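Local coordinates for Poly(A) RNA polymerase protein 2 (Saccharomyces cerevisiae, PDB 3NYB), which polyadenylates RNA as the nucleotidyltransferase subunit of the RNA surveillance complex TRAMP, working together with the zinc-knuckle protein Air2, at residues A[10-14]-A[308-314]; A[158-163]-A[210-214]; A[92-96]-A[120-124]. The protein carries 1 engineered substitution. One frame throughout, in Å; residues are numbered along the deposited sequence.

Contact 1. Residues A[10-14]-A[308-314]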
ATOM      1  N   ASP A  10     -11.406   7.735  21.807  1.00 45.65           N
ATOM      2  CA  ASP A  10     -10.201   7.580  22.603  1.00 55.59           C
ATOM      3  C   ASP A  10     -10.076   6.156  23.130  1.00 45.47           C
ATOM      4  O   ASP A  10     -11.017   5.633  23.724  1.00 32.32           O
ATOM      5  CB  ASP A  10     -10.222   8.566  23.767  1.00 56.74           C
ATOM      6  CG  ASP A  10      -9.175   8.260  24.797  1.00 58.44           C
ATOM      7  OD1 ASP A  10      -9.500   7.583  25.798  1.00 66.46           O
ATOM      8  OD2 ASP A  10      -8.023   8.685  24.599  1.00 61.82           O
ATOM      9  N   HIS A  11      -8.923   5.528  22.899  1.00 44.47           N
ATOM     10  CA  HIS A  11      -8.658   4.191  23.434  1.00 48.59           C
ATOM     11  C   HIS A  11      -7.476   4.185  24.387  1.00 49.57           C
ATOM     12  O   HIS A  11      -6.764   3.186  24.485  1.00 38.13           O
ATOM     13  CB  HIS A  11      -8.351   3.215  22.308  1.00 48.71           C
ATOM     14  CG  HIS A  11      -9.293   3.314  21.154  1.00 59.50           C
ATOM     15  ND1 HIS A  11     -10.596   2.861  21.219  1.00 55.95           N
ATOM     16  CD2 HIS A  11      -9.123   3.798  19.904  1.00 56.29           C
ATOM     17  CE1 HIS A  11     -11.184   3.065  20.057  1.00 48.62           C
ATOM     18  NE2 HIS A  11     -10.313   3.630  19.239  1.00 55.54           N
ATOM     19  N   SER A  12      -7.263   5.302  25.078  1.00 60.01           N
ATOM     20  CA  SER A  12      -6.060   5.478  25.881  1.00 47.84           C
ATOM     21  C   SER A  12      -6.028   4.507  27.045  1.00 43.36           C
ATOM     22  O   SER A  12      -4.963   4.217  27.571  1.00 60.75           O
ATOM     23  CB  SER A  12      -5.920   6.925  26.378  1.00 39.72           C
ATOM     24  OG  SER A  12      -7.001   7.298  27.211  1.00 48.40           O
ATOM     25  N   LYS A  13      -7.192   3.995  27.434  1.00 50.29           N
ATOM     26  CA  LYS A  13      -7.292   3.105  28.595  1.00 64.66           C
ATOM     27  C   LYS A  13      -7.070   1.625  28.252  1.00 62.57           C
ATOM     28  O   LYS A  13      -7.226   0.752  29.104  1.00 67.06           O
ATOM     29  CB  LYS A  13      -8.642   3.282  29.303  1.00 68.36           C
ATOM     30  CG  LYS A  13      -8.932   4.700  29.783  1.00 79.39           C
ATOM     31  CD  LYS A  13      -8.085   5.086  30.991  1.00 81.17           C
ATOM     32  CE  LYS A  13      -8.377   6.519  31.447  1.00 85.98           C
ATOM     33  NZ  LYS A  13      -7.874   7.566  30.495  1.00 86.83           N
ATOM     34  N   GLN A  14      -6.697   1.349  27.007  1.00 53.98           N
ATOM     35  CA  GLN A  14      -6.542  -0.021  26.539  1.00 57.32           C
ATOM     36  C   GLN A  14      -5.314  -0.669  27.172  1.00 63.02           C
ATOM     37  O   GLN A  14      -4.276  -0.025  27.316  1.00 58.60           O
ATOM     38  CB  GLN A  14      -6.411  -0.035  25.015  1.00 64.37           C
ATOM     39  CG  GLN A  14      -6.889  -1.313  24.365  1.00 73.75           C
ATOM     40  CD  GLN A  14      -8.398  -1.396  24.311  1.00 71.78           C
ATOM     41  OE1 GLN A  14      -8.965  -2.479  24.198  1.00 62.31           O
ATOM     42  NE2 GLN A  14      -9.057  -0.248  24.390  1.00 79.33           N
ATOM     43  N   PHE A 308      -1.906   6.981  32.622  1.00 97.85           N
ATOM     44  CA  PHE A 308      -3.136   6.985  31.841  1.00 95.74           C
ATOM     45  C   PHE A 308      -3.596   8.410  31.551  1.00 93.19           C
ATOM     46  O   PHE A 308      -4.230   8.671  30.527  1.00 96.46           O
ATOM     47  CB  PHE A 308      -4.233   6.191  32.549  1.00 98.54           C
ATOM     48  CG  PHE A 308      -4.063   4.699  32.446  1.00110.75           C
ATOM     49  CD1 PHE A 308      -3.196   4.025  33.292  1.00121.26           C
ATOM     50  CD2 PHE A 308      -4.768   3.972  31.498  1.00110.53           C
ATOM     51  CE1 PHE A 308      -3.037   2.653  33.197  1.00124.43           C
ATOM     52  CE2 PHE A 308      -4.616   2.600  31.399  1.00114.01           C
ATOM     53  CZ  PHE A 308      -3.747   1.941  32.248  1.00122.84           C
ATOM     54  N   LYS A 309      -3.260   9.331  32.450  1.00 91.45           N
ATOM     55  CA  LYS A 309      -3.582  10.744  32.265  1.00 92.26           C
ATOM     56  C   LYS A 309      -2.828  11.360  31.086  1.00 97.68           C
ATOM     57  O   LYS A 309      -3.312  12.294  30.448  1.00105.57           O
ATOM     58  CB  LYS A 309      -3.293  11.542  33.540  1.00 89.25           C
ATOM     59  CG  LYS A 309      -4.372  11.446  34.608  1.00 90.89           C
ATOM     60  CD  LYS A 309      -4.112  12.433  35.736  1.00 97.74           C
ATOM     61  CE  LYS A 309      -5.298  12.530  36.688  1.00103.67           C
ATOM     62  NZ  LYS A 309      -6.502  13.122  36.037  1.00103.40           N
ATOM     63  N   ASP A 310      -1.637  10.841  30.807  1.00 95.27           N
ATOM     64  CA  ASP A 310      -0.815  11.352  29.715  1.00 91.80           C
ATOM     65  C   ASP A 310      -1.203  10.702  28.397  1.00 83.00           C
ATOM     66  O   ASP A 310      -0.787  11.146  27.330  1.00 83.53           O
ATOM     67  CB  ASP A 310       0.665  11.089  29.989  1.00 97.55           C
ATOM     68  CG  ASP A 310       1.200  11.912  31.141  1.00100.09           C
ATOM     69  OD1 ASP A 310       1.363  13.140  30.968  1.00102.46           O
ATOM     70  OD2 ASP A 310       1.472  11.328  32.214  1.00 92.67           O
ATOM     71  N   ARG A 311      -1.990   9.637  28.481  1.00 70.19           N
ATOM     72  CA  ARG A 311      -2.405   8.912  27.293  1.00 63.65           C
ATOM     73  C   ARG A 311      -3.693   9.506  26.730  1.00 59.03           C
ATOM     74  O   ARG A 311      -3.908   9.505  25.516  1.00 49.90           O
ATOM     75  CB  ARG A 311      -2.600   7.432  27.617  1.00 54.50           C
ATOM     76  CG  ARG A 311      -1.475   6.820  28.421  1.00 46.61           C
ATOM     77  CD  ARG A 311      -1.885   5.471  28.965  1.00 54.23           C
ATOM     78  NE  ARG A 311      -1.555   4.383  28.054  1.00 61.18           N
ATOM     79  CZ  ARG A 311      -2.060   3.157  28.139  1.00 67.07           C
ATOM     80  NH1 ARG A 311      -2.938   2.864  29.084  1.00 75.91           N
ATOM     81  NH2 ARG A 311      -1.695   2.227  27.272  1.00 70.89           N
ATOM     82  N   LEU A 312      -4.536  10.012  27.624  1.00 53.99           N
ATOM     83  CA  LEU A 312      -5.811  10.610  27.246  1.00 52.85           C
ATOM     84  C   LEU A 312      -5.698  11.435  25.968  1.00 51.15           C
ATOM     85  O   LEU A 312      -4.848  12.322  25.852  1.00 54.45           O
ATOM     86  CB  LEU A 312      -6.360  11.479  28.381  1.00 53.29           C
ATOM     87  CG  LEU A 312      -7.832  11.862  28.211  1.00 57.45           C
ATOM     88  CD1 LEU A 312      -8.677  10.600  28.076  1.00 48.51           C
ATOM     89  CD2 LEU A 312      -8.341  12.744  29.353  1.00 60.23           C
ATOM     90  N   GLY A 313      -6.559  11.119  25.007  1.00 47.30           N
ATOM     91  CA  GLY A 313      -6.629  11.838  23.747  1.00 47.52           C
ATOM     92  C   GLY A 313      -5.388  11.775  22.875  1.00 49.08           C
ATOM     93  O   GLY A 313      -5.164  12.670  22.060  1.00 52.87           O
ATOM     94  N   LYS A 314      -4.581  10.730  23.030  1.00 39.31           N
ATOM     95  CA  LYS A 314      -3.356  10.624  22.250  1.00 42.62           C
ATOM     96  C   LYS A 314      -3.549   9.771  21.013  1.00 36.85           C
ATOM     97  O   LYS A 314      -4.517   9.031  20.908  1.00 38.49           O
ATOM     98  CB  LYS A 314      -2.184  10.107  23.088  1.00 45.71           C
ATOM     99  CG  LYS A 314      -1.643  11.135  24.056  1.00 53.45           C
ATOM    100  CD  LYS A 314      -1.685  12.528  23.448  1.00 68.17           C
ATOM    101  CE  LYS A 314      -1.360  13.587  24.492  1.00 78.54           C
ATOM    102  NZ  LYS A 314      -0.035  13.318  25.108  1.00 79.61           N
TER

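Contact 2. Residues A[158-163]-A[210-214]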
ATOM      1  N   PRO A 158      -8.736 -10.845   4.507  1.00 51.77           N
ATOM      2  CA  PRO A 158      -9.170  -9.853   5.496  1.00 49.30           C
ATOM      3  C   PRO A 158      -8.009  -8.975   5.969  1.00 50.36           C
ATOM      4  O   PRO A 158      -6.966  -9.484   6.376  1.00 57.46           O
ATOM      5  CB  PRO A 158      -9.706 -10.716   6.643  1.00 46.89           C
ATOM      6  CG  PRO A 158     -10.052 -12.034   6.000  1.00 44.85           C
ATOM      7  CD  PRO A 158      -9.005 -12.225   4.943  1.00 39.24           C
ATOM      8  N   GLY A 159      -8.189  -7.662   5.900  1.00 53.33           N
ATOM      9  CA  GLY A 159      -7.182  -6.739   6.379  1.00 39.86           C
ATOM     10  C   GLY A 159      -6.460  -6.033   5.256  1.00 38.22           C
ATOM     11  O   GLY A 159      -5.808  -5.003   5.466  1.00 41.35           O
ATOM     12  N   LEU A 160      -6.580  -6.581   4.053  1.00 34.00           N
ATOM     13  CA  LEU A 160      -5.865  -6.032   2.908  1.00 42.77           C
ATOM     14  C   LEU A 160      -6.153  -4.535   2.677  1.00 47.37           C
ATOM     15  O   LEU A 160      -5.230  -3.722   2.629  1.00 38.77           O
ATOM     16  CB  LEU A 160      -6.171  -6.843   1.654  1.00 37.50           C
ATOM     17  CG  LEU A 160      -5.307  -6.460   0.458  1.00 42.12           C
ATOM     18  CD1 LEU A 160      -3.823  -6.414   0.842  1.00 34.18           C
ATOM     19  CD2 LEU A 160      -5.550  -7.398  -0.708  1.00 44.05           C
ATOM     20  N   ARG A 161      -7.428  -4.177   2.546  1.00 36.82           N
ATOM     21  CA  ARG A 161      -7.806  -2.786   2.351  1.00 29.90           C
ATOM     22  C   ARG A 161      -7.246  -1.849   3.436  1.00 40.02           C
ATOM     23  O   ARG A 161      -6.660  -0.810   3.126  1.00 39.59           O
ATOM     24  CB  ARG A 161      -9.333  -2.651   2.258  1.00 29.96           C
ATOM     25  CG  ARG A 161      -9.819  -1.205   2.191  1.00 26.49           C
ATOM     26  CD  ARG A 161     -11.279  -1.062   1.780  1.00 27.69           C
ATOM     27  NE  ARG A 161     -11.713   0.334   1.859  1.00 35.38           N
ATOM     28  CZ  ARG A 161     -12.281   0.897   2.923  1.00 31.99           C
ATOM     29  NH1 ARG A 161     -12.515   0.200   4.021  1.00 22.14           N
ATOM     30  NH2 ARG A 161     -12.626   2.172   2.887  1.00 37.21           N
ATOM     31  N   GLU A 162      -7.421  -2.215   4.703  1.00 40.30           N
ATOM     32  CA  GLU A 162      -7.018  -1.352   5.815  1.00 32.35           C
ATOM     33  C   GLU A 162      -5.527  -1.080   5.812  1.00 33.88           C
ATOM     34  O   GLU A 162      -5.101   0.061   5.953  1.00 35.01           O
ATOM     35  CB  GLU A 162      -7.387  -1.980   7.158  1.00 35.53           C
ATOM     36  CG  GLU A 162      -8.870  -2.008   7.470  1.00 34.99           C
ATOM     37  CD  GLU A 162      -9.639  -2.984   6.603  1.00 45.70           C
ATOM     38  OE1 GLU A 162     -10.885  -2.890   6.605  1.00 50.61           O
ATOM     39  OE2 GLU A 162      -9.010  -3.831   5.916  1.00 48.92           O
ATOM     40  N   LEU A 163      -4.728  -2.133   5.670  1.00 35.60           N
ATOM     41  CA  LEU A 163      -3.290  -1.947   5.678  1.00 37.56           C
ATOM     42  C   LEU A 163      -2.836  -1.173   4.447  1.00 36.76           C
ATOM     43  O   LEU A 163      -1.944  -0.335   4.531  1.00 31.49           O
ATOM     44  CB  LEU A 163      -2.551  -3.280   5.817  1.00 37.03           C
ATOM     45  CG  LEU A 163      -2.723  -3.900   7.203  1.00 41.32           C
ATOM     46  CD1 LEU A 163      -1.705  -4.995   7.440  1.00 43.60           C
ATOM     47  CD2 LEU A 163      -2.593  -2.825   8.262  1.00 41.25           C
ATOM     48  N   PRO A 210      -6.547 -11.294  11.092  1.00 46.24           N
ATOM     49  CA  PRO A 210      -5.905 -10.003  10.823  1.00 47.21           C
ATOM     50  C   PRO A 210      -6.740  -8.816  11.306  1.00 47.88           C
ATOM     51  O   PRO A 210      -6.186  -7.925  11.946  1.00 44.92           O
ATOM     52  CB  PRO A 210      -5.772  -9.992   9.302  1.00 43.80           C
ATOM     53  CG  PRO A 210      -5.683 -11.439   8.935  1.00 52.59           C
ATOM     54  CD  PRO A 210      -6.616 -12.138   9.891  1.00 48.13           C
ATOM     55  N   LYS A 211      -8.042  -8.827  11.022  1.00 47.68           N
ATOM     56  CA  LYS A 211      -8.937  -7.732  11.389  1.00 47.57           C
ATOM     57  C   LYS A 211      -8.926  -7.465  12.892  1.00 49.96           C
ATOM     58  O   LYS A 211      -9.359  -6.400  13.345  1.00 50.01           O
ATOM     59  CB  LYS A 211     -10.374  -8.030  10.944  1.00 59.52           C
ATOM     60  CG  LYS A 211     -10.587  -8.153   9.442  1.00 64.97           C
ATOM     61  CD  LYS A 211     -10.814  -6.802   8.783  1.00 71.65           C
ATOM     62  CE  LYS A 211     -11.810  -6.920   7.632  1.00 75.89           C
ATOM     63  NZ  LYS A 211     -13.155  -7.366   8.110  1.00 68.22           N
ATOM     64  N   ASP A 212      -8.446  -8.433  13.665  1.00 48.40           N
ATOM     65  CA  ASP A 212      -8.322  -8.255  15.112  1.00 49.20           C
ATOM     66  C   ASP A 212      -6.867  -8.054  15.519  1.00 44.74           C
ATOM     67  O   ASP A 212      -6.534  -8.060  16.706  1.00 47.20           O
ATOM     68  CB  ASP A 212      -8.922  -9.444  15.869  1.00 55.98           C
ATOM     69  CG  ASP A 212     -10.443  -9.473  15.808  1.00 79.16           C
ATOM     70  OD1 ASP A 212     -11.068  -8.387  15.739  1.00 81.20           O
ATOM     71  OD2 ASP A 212     -11.014 -10.588  15.836  1.00 88.28           O
ATOM     72  N   ASN A 213      -6.008  -7.861  14.525  1.00 32.43           N
ATOM     73  CA  ASN A 213      -4.574  -7.783  14.757  1.00 30.13           C
ATOM     74  C   ASN A 213      -3.868  -6.816  13.804  1.00 39.86           C
ATOM     75  O   ASN A 213      -2.670  -6.952  13.533  1.00 48.96           O
ATOM     76  CB  ASN A 213      -3.953  -9.183  14.634  1.00 42.88           C
ATOM     77  CG  ASN A 213      -4.335 -10.106  15.790  1.00 54.92           C
ATOM     78  OD1 ASN A 213      -3.788  -9.998  16.890  1.00 68.29           O
ATOM     79  ND2 ASN A 213      -5.265 -11.027  15.539  1.00 42.39           N
ATOM     80  N   LEU A 214      -4.590  -5.837  13.281  1.00 42.21           N
ATOM     81  CA  LEU A 214      -3.948  -4.980  12.295  1.00 47.57           C
ATOM     82  C   LEU A 214      -2.885  -4.043  12.898  1.00 38.58           C
ATOM     83  O   LEU A 214      -2.015  -3.542  12.185  1.00 37.94           O
ATOM     84  CB  LEU A 214      -4.989  -4.127  11.568  1.00 45.12           C
ATOM     85  CG  LEU A 214      -5.680  -4.776  10.367  1.00 57.25           C
ATOM     86  CD1 LEU A 214      -6.520  -5.965  10.810  1.00 74.28           C
ATOM     87  CD2 LEU A 214      -6.536  -3.761   9.626  1.00 62.85           C
TER

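Contact 3. Residues A[92-96]-A[120-124]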
ATOM      1  N   SER A  92      -5.187   8.416 -29.734  1.00 59.46           N
ATOM      2  CA  SER A  92      -5.327   8.756 -28.322  1.00 61.72           C
ATOM      3  C   SER A  92      -5.061  10.245 -27.993  1.00 66.58           C
ATOM      4  O   SER A  92      -5.925  10.879 -27.374  1.00 68.64           O
ATOM      5  CB  SER A  92      -4.447   7.840 -27.475  1.00 59.44           C
ATOM      6  OG  SER A  92      -5.121   6.691 -27.045  1.00 63.36           O
ATOM      7  N   ARG A  93      -3.902  10.769 -28.406  1.00 62.57           N
ATOM      8  CA  ARG A  93      -3.495  12.079 -27.995  1.00 62.69           C
ATOM      9  C   ARG A  93      -4.369  13.123 -28.646  1.00 65.02           C
ATOM     10  O   ARG A  93      -4.933  14.021 -27.953  1.00 74.35           O
ATOM     11  CB  ARG A  93      -2.047  12.348 -28.337  1.00 68.03           C
ATOM     12  CG  ARG A  93      -1.123  11.763 -27.252  1.00 70.37           C
ATOM     13  CD  ARG A  93       0.329  12.011 -27.535  1.00 80.45           C
ATOM     14  NE  ARG A  93       1.185  11.436 -26.485  1.00 88.58           N
ATOM     15  CZ  ARG A  93       1.337  10.122 -26.286  1.00 93.63           C
ATOM     16  NH1 ARG A  93       0.748   9.271 -27.103  1.00102.29           N
ATOM     17  NH2 ARG A  93       2.068   9.633 -25.290  1.00 83.69           N
ATOM     18  N   ASN A  94      -4.365  13.128 -29.982  1.00 53.23           N
ATOM     19  CA  ASN A  94      -5.192  14.070 -30.737  1.00 56.84           C
ATOM     20  C   ASN A  94      -6.588  14.234 -30.121  1.00 51.60           C
ATOM     21  O   ASN A  94      -7.109  15.343 -30.048  1.00 53.51           O
ATOM     22  CB  ASN A  94      -5.350  13.532 -32.144  1.00 73.02           C
ATOM     23  CG  ASN A  94      -4.023  13.493 -32.915  1.00 63.28           C
ATOM     24  OD1 ASN A  94      -3.034  14.217 -32.629  1.00 53.39           O
ATOM     25  ND2 ASN A  94      -4.014  12.660 -33.929  1.00 63.31           N
ATOM     26  N   ASN A  95      -7.163  13.129 -29.633  1.00 40.73           N
ATOM     27  CA  ASN A  95      -8.518  13.117 -29.035  1.00 32.59           C
ATOM     28  C   ASN A  95      -8.514  13.697 -27.624  1.00 37.30           C
ATOM     29  O   ASN A  95      -9.486  14.312 -27.196  1.00 43.42           O
ATOM     30  CB  ASN A  95      -9.118  11.695 -29.038  1.00 28.57           C
ATOM     31  CG  ASN A  95      -9.581  11.262 -30.445  1.00 47.25           C
ATOM     32  OD1 ASN A  95      -9.820  12.110 -31.323  1.00 49.47           O
ATOM     33  ND2 ASN A  95      -9.733   9.961 -30.653  1.00 53.84           N
ATOM     34  N   LEU A  96      -7.424  13.481 -26.889  1.00 30.31           N
ATOM     35  CA  LEU A  96      -7.296  14.109 -25.583  1.00 41.28           C
ATOM     36  C   LEU A  96      -7.206  15.639 -25.726  1.00 48.02           C
ATOM     37  O   LEU A  96      -7.833  16.372 -24.956  1.00 38.76           O
ATOM     38  CB  LEU A  96      -6.115  13.547 -24.783  1.00 42.77           C
ATOM     39  CG  LEU A  96      -6.194  12.114 -24.226  1.00 46.64           C
ATOM     40  CD1 LEU A  96      -4.810  11.546 -23.906  1.00 40.67           C
ATOM     41  CD2 LEU A  96      -7.082  12.018 -22.995  1.00 33.07           C
ATOM     42  N   VAL A 120       0.545   5.004 -21.567  1.00 77.21           N
ATOM     43  CA  VAL A 120      -0.852   5.376 -21.756  1.00 66.49           C
ATOM     44  C   VAL A 120      -1.017   6.853 -21.418  1.00 59.66           C
ATOM     45  O   VAL A 120      -0.776   7.258 -20.281  1.00 43.49           O
ATOM     46  CB  VAL A 120      -1.792   4.551 -20.866  1.00 62.31           C
ATOM     47  CG1 VAL A 120      -3.237   4.985 -21.075  1.00 58.21           C
ATOM     48  CG2 VAL A 120      -1.628   3.071 -21.157  1.00 68.58           C
ATOM     49  N   PRO A 121      -1.410   7.662 -22.414  1.00 62.31           N
ATOM     50  CA  PRO A 121      -1.524   9.116 -22.253  1.00 57.46           C
ATOM     51  C   PRO A 121      -2.774   9.467 -21.467  1.00 58.35           C
ATOM     52  O   PRO A 121      -3.831   8.888 -21.713  1.00 59.39           O
ATOM     53  CB  PRO A 121      -1.633   9.623 -23.688  1.00 49.68           C
ATOM     54  CG  PRO A 121      -2.183   8.484 -24.461  1.00 58.58           C
ATOM     55  CD  PRO A 121      -1.823   7.209 -23.753  1.00 62.76           C
ATOM     56  N   ILE A 122      -2.642  10.403 -20.531  1.00 61.15           N
ATOM     57  CA  ILE A 122      -3.712  10.719 -19.595  1.00 55.88           C
ATOM     58  C   ILE A 122      -3.924  12.221 -19.444  1.00 42.53           C
ATOM     59  O   ILE A 122      -2.991  13.008 -19.564  1.00 48.16           O
ATOM     60  CB  ILE A 122      -3.415  10.121 -18.216  1.00 46.66           C
ATOM     61  CG1 ILE A 122      -3.444   8.600 -18.291  1.00 47.29           C
ATOM     62  CG2 ILE A 122      -4.414  10.610 -17.186  1.00 42.79           C
ATOM     63  CD1 ILE A 122      -2.910   7.949 -17.036  1.00 57.37           C
ATOM     64  N   ILE A 123      -5.163  12.607 -19.177  1.00 37.36           N
ATOM     65  CA  ILE A 123      -5.524  14.009 -19.000  1.00 41.88           C
ATOM     66  C   ILE A 123      -6.008  14.218 -17.551  1.00 46.10           C
ATOM     67  O   ILE A 123      -6.970  13.581 -17.101  1.00 36.32           O
ATOM     68  CB  ILE A 123      -6.611  14.402 -20.032  1.00 45.26           C
ATOM     69  CG1 ILE A 123      -7.051  15.837 -19.862  1.00 47.87           C
ATOM     70  CG2 ILE A 123      -7.845  13.517 -19.903  1.00 43.72           C
ATOM     71  CD1 ILE A 123      -8.446  16.060 -20.396  1.00 42.28           C
ATOM     72  N   LYS A 124      -5.318  15.077 -16.808  1.00 49.16           N
ATOM     73  CA  LYS A 124      -5.686  15.348 -15.415  1.00 40.29           C
ATOM     74  C   LYS A 124      -6.298  16.731 -15.299  1.00 41.46           C
ATOM     75  O   LYS A 124      -5.842  17.660 -15.952  1.00 48.49           O
ATOM     76  CB  LYS A 124      -4.462  15.291 -14.504  1.00 28.07           C
ATOM     77  CG  LYS A 124      -3.720  13.979 -14.531  1.00 31.45           C
ATOM     78  CD  LYS A 124      -2.348  14.135 -13.889  1.00 47.54           C
ATOM     79  CE  LYS A 124      -2.452  14.521 -12.418  1.00 54.66           C
ATOM     80  NZ  LYS A 124      -1.115  14.604 -11.759  1.00 59.64           N
TER

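Contact 1. Residues A[10-14]-A[308-314]
Asp10 carries the main polar link: its OD2 accepts a hydrogen bond from Gly313 N at 2.9 Å. Asp10 OD1 accepts Ser12 OG at 2.9 Å and, weakly, Ser12 N at 3.3 Å, the latter closing an Asx turn. Gly313 is the third residue of the type II turn from Arg311 to Lys314, where its positive phi suits glycine. Further on, Arg311 NH2 donates a weak bond to Gln14 O (3.4 Å), and the carbonyl of Ser12 lies over one face of the guanidinium. The contact thus brings the two ends of the chain together, 294 residues apart, in the helical central domain, which in this family is built from both termini; Arg311 and Gln14 also touch helix 17-31. Outside the polar groups, Ser12 CB meets Arg311 CB at 3.6 Å, the Leu312 methyl CD1 approaches Ser12 OG at 3.8 Å, and Lys13 folds its chain back so that CD sits 3.5 Å from Phe308 CD2.

Contact 2. Residues A[158-163]-A[210-214]
No hydrogen bond or salt bridge joins residues 158-163 to residues 210-214; they meet through van der Waals contact between the start of helix 160-173 and the short 3-10 turn 210-212 that leads into helix 214-228. Backbone fit comes first. Pro158 O lies 3.2 Å from Pro210 CB, and Gly159, the N-cap of its helix, faces the same proline. A CB on Gly159 would be crowded against Pro210 CB, and with phi at 108° it would be jammed against the preceding carbonyl, which by itself calls for glycine. Gly159 O instead accepts Leu163 N at 3.1 Å, closing the first helical turn. Apolar packing makes up most of the rest: Leu163 CD2 reaches Leu214 CG at 4.2 Å, and Pro158 CB rests 3.9 Å from Lys211 CG, so the aliphatic part of the lysine borders the proline. These leucines belong to the helical core of the central domain, Leu163 touching Val193 and Leu217, Leu214 touching Ile25. Charged groups come near without pairing, Glu162 OE1 standing 5.2 Å from Lys211 NZ. Asn213, the N-cap of helix 214-228, makes no capping bond with its side chain; its OD1 accepts a hydrogen bond from Ile29 N of the Air2 chain, so the segment that packs on helix 160-173 also meets the partner subunit. With no polar bond across it, the contact depends on close fit and on burial of leucine and proline carbons, with glycine letting the two backbones approach.

Contact 3. Residues A[92-96]-A[120-124]
Helix 92-105 packs here on the mixed beta sheet of the nucleotidyltransferase palm, an alpha/beta layer in which the short segments 92-96 and 121-124 run almost parallel, at 14°, with their axes 8.9 Å apart. The contact is made by side chains, with no hydrogen bond across it. Pro121, the first strand residue, points at the helix and meets three of its residues: Ser92 CB lies 3.8 Å from Pro121 CG, Leu96 CD1 is 3.7 Å from Pro121 CB, and the guanidinium of Arg93 lays one face over the ring, its CZ 4.0 Å from Pro121 CB. Ile122 turns away, as strand alternation requires, and its side chain touches Val115 and Ser137 on the two neighbouring strands; toward the helix it offers mainly backbone, with Leu96 CD1 4.2 Å from Ile122 N. Ile123 faces the helix again, while its backbone bonds to Val136 in the strand alongside. Leu96, one helical turn on from Ser92, is therefore directed at both facing strand residues: one methyl lies beside the proline, and the other, CD2, ends 3.5 Å from Ile123 CG2.

In the fold
Contact 1 closes a loop of the chain within which contacts 2 and 3 lie in series. Contacts 1 and 2 lie on the same side of the molecule, centres 23 Å and nearest atoms about 10 Å apart, and helix 17-31 connects them, since side chains of both touch it. Contact 3 belongs to the palm on the opposite side, its centre 37 Å from that of contact 2 and 51 Å from that of contact 1. Arg161 of contact 2 bonds to Asp71 O, between strands 62-65 and 79-83 of the palm. In related polymerases the active site lies in the cleft between palm and central domain, the two bodies that hold these contacts.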